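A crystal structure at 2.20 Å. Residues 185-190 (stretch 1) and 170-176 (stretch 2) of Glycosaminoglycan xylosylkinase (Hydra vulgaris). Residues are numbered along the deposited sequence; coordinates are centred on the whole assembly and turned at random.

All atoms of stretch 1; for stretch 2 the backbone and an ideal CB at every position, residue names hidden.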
# COMPACT_ATOMS: atom_id res chain seq x y z
N CYS A 185 -16.00 -26.48 26.78
CA CYS A 185 -16.89 -26.05 25.71
C CYS A 185 -17.71 -24.86 26.17
O CYS A 185 -17.75 -24.54 27.36
CB CYS A 185 -17.84 -27.18 25.27
SG CYS A 185 -17.12 -28.84 25.14
N PHE A 186 -18.39 -24.21 25.23
CA PHE A 186 -19.44 -23.27 25.59
C PHE A 186 -20.54 -23.32 24.53
O PHE A 186 -20.28 -23.69 23.38
CB PHE A 186 -18.92 -21.83 25.78
CG PHE A 186 -18.55 -21.11 24.51
CD1 PHE A 186 -17.27 -21.21 23.97
CD2 PHE A 186 -19.47 -20.28 23.89
CE1 PHE A 186 -16.93 -20.52 22.81
CE2 PHE A 186 -19.14 -19.59 22.73
CZ PHE A 186 -17.87 -19.71 22.18
N TYR A 187 -21.77 -23.00 24.94
CA TYR A 187 -22.92 -23.10 24.04
C TYR A 187 -23.67 -21.80 23.79
O TYR A 187 -24.61 -21.81 22.98
CB TYR A 187 -23.90 -24.17 24.54
CG TYR A 187 -24.51 -23.91 25.90
CD1 TYR A 187 -25.64 -23.11 26.04
CD2 TYR A 187 -23.99 -24.52 27.04
CE1 TYR A 187 -26.21 -22.89 27.28
CE2 TYR A 187 -24.55 -24.31 28.29
CZ TYR A 187 -25.66 -23.49 28.40
OH TYR A 187 -26.23 -23.28 29.64
N GLY A 188 -23.32 -20.69 24.45
CA GLY A 188 -23.90 -19.38 24.13
C GLY A 188 -25.36 -19.22 24.54
O GLY A 188 -25.96 -20.07 25.20
N LYS A 189 -25.94 -18.08 24.12
CA LYS A 189 -27.33 -17.76 24.45
C LYS A 189 -28.15 -17.27 23.25
O LYS A 189 -29.17 -16.60 23.44
CB LYS A 189 -27.38 -16.72 25.57
CG LYS A 189 -26.87 -17.27 26.89
CD LYS A 189 -26.91 -16.24 27.99
CE LYS A 189 -26.56 -16.91 29.31
NZ LYS A 189 -27.52 -18.02 29.57
N CYS A 190 -27.74 -17.60 22.03
CA CYS A 190 -28.45 -17.22 20.82
C CYS A 190 -29.75 -18.02 20.69
O CYS A 190 -30.06 -18.89 21.51
CB CYS A 190 -27.55 -17.43 19.61
SG CYS A 190 -27.40 -19.16 19.12
N UNK A 170 -20.51 -12.59 32.58
CA UNK A 170 -21.37 -13.66 33.06
C UNK A 170 -22.23 -14.27 31.97
O UNK A 170 -22.46 -15.48 31.97
CB UNK A 170 -22.27 -13.14 34.18
N UNK A 171 -22.71 -13.45 31.04
CA UNK A 171 -23.58 -13.96 29.99
C UNK A 171 -22.92 -15.10 29.23
O UNK A 171 -23.58 -16.08 28.86
CB UNK A 171 -23.96 -12.84 29.02
N UNK A 172 -21.61 -14.99 29.01
CA UNK A 172 -20.87 -16.03 28.31
C UNK A 172 -20.37 -17.11 29.26
O UNK A 172 -20.50 -18.30 28.97
CB UNK A 172 -19.69 -15.42 27.55
N UNK A 173 -19.82 -16.70 30.41
CA UNK A 173 -19.22 -17.65 31.34
C UNK A 173 -20.20 -18.73 31.78
O UNK A 173 -19.82 -19.90 31.94
CB UNK A 173 -18.68 -16.91 32.57
N UNK A 174 -21.47 -18.37 32.00
CA UNK A 174 -22.43 -19.36 32.49
C UNK A 174 -22.82 -20.40 31.44
O UNK A 174 -23.60 -21.30 31.77
CB UNK A 174 -23.69 -18.65 32.99
N UNK A 175 -22.31 -20.32 30.21
CA UNK A 175 -22.58 -21.34 29.21
C UNK A 175 -21.37 -22.22 28.95
O UNK A 175 -21.37 -23.00 27.99
CB UNK A 175 -23.04 -20.69 27.90
N UNK A 176 -20.33 -22.11 29.77
CA UNK A 176 -19.20 -23.02 29.68
C UNK A 176 -19.53 -24.34 30.35
O UNK A 176 -20.09 -24.36 31.46
CB UNK A 176 -17.95 -22.40 30.31

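Position 170 has helical backbone angles (-54/-37), and its CA-to-CB bond points sideways with nothing of stretch 1 within 5.5 Å of the ideal CB. Almost any helix-compatible residue would do. The deposited residue is Lys170, which makes no contact with stretch 1.

Position 171 is also helical (-56/-38). Its ideal CB lies 4.6 Å from CD of Lys189, so the neighbour is the aliphatic part of a lysine. A side chain with several methylenes, or an acid reaching for the amine, would suit. It is Lys171, whose CG packs 3.8 Å from Lys189 CD while its end leads away; its carbonyl O lies 3.1 Å from Lys189 CE.

At 172 the bond again points sideways and the ideal CB has no neighbour in stretch 1 within 5.5 Å. A longer side chain could nevertheless bend toward the ring of Phe186, which favours an apolar residue such as leucine, methionine or phenylalanine. Leu172 takes this course: with chi1 t and chi2 p, its CD1 comes 3.7 Å from Phe186 CD2.

Position 173 points away, and stretch 1 places no limit on it. Ala173 begins the type I turn that ends at 176.

At 174 the bond is sideways and the ideal CB is 5.0 Å from Lys189 CE, leaving room for small, polar or acidic side chains. Thr174 places OG1 3.6 Å from Lys189 CE, and OG1 also donates to Lys170 O at 3.2 Å.

Position 175 points toward stretch 1. Its ideal CB is 3.5 Å from Gly188 N and 3.9 Å from Tyr187 CZ, so space is short, a backbone donor is near and an aromatic face is available. Serine, threonine, or perhaps a small apolar residue would suit. Thr175 answers both features. Its CB sits 3.7 Å from the centroid of the Tyr187 ring, only 5° off the normal, and its OG1 accepts a weak hydrogen bond from Gly188 N (3.2 Å, 146°) while donating to Leu172 O (2.9 Å). Its backbone O accepts from Tyr187 N (3.1 Å, 145°).

Position 176 has extended angles (-80/135) and forms an antiparallel, non-hydrogen-bonded bridge with Phe186, CA to CA 4.1 Å. Both side chains lie on the same sheet face, the ideal CB being 4.7 Å from Phe186 CB, so a beta-branched or aromatic residue would fit. It is Phe176: Phe186 CB lies 3.8 Å from its ring centroid, 3° off the normal, and the two rings meet obliquely, centroids 5.4 Å apart.

Stretch 2 (170-176) KKLATTF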
# COMPACT_ATOMS: atom_id res chain seq x y z
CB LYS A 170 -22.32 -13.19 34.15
CG LYS A 170 -22.38 -14.15 35.27
CD LYS A 170 -23.76 -14.00 35.80
CE LYS A 170 -23.95 -14.88 36.99
NZ LYS A 170 -25.34 -14.66 37.39
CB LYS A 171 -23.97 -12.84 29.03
CG LYS A 171 -25.43 -12.80 28.65
CD LYS A 171 -25.66 -11.73 27.60
CE LYS A 171 -25.01 -10.41 27.98
NZ LYS A 171 -25.23 -9.37 26.93
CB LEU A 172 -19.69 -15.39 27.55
CG LEU A 172 -18.60 -16.32 27.03
CD1 LEU A 172 -19.14 -17.21 25.92
CD2 LEU A 172 -17.41 -15.52 26.52
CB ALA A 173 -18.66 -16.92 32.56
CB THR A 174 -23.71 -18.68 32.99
OG1 THR A 174 -24.38 -18.02 31.90
CG2 THR A 174 -23.38 -17.65 34.06
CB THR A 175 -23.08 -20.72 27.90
OG1 THR A 175 -22.02 -20.01 27.26
CG2 THR A 175 -24.22 -19.75 28.16
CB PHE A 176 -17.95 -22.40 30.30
CG PHE A 176 -17.19 -21.53 29.35
CD1 PHE A 176 -17.58 -20.22 29.12
CD2 PHE A 176 -16.10 -22.03 28.66
CE1 PHE A 176 -16.88 -19.43 28.24
CE2 PHE A 176 -15.40 -21.24 27.78
CZ PHE A 176 -15.79 -19.94 27.57
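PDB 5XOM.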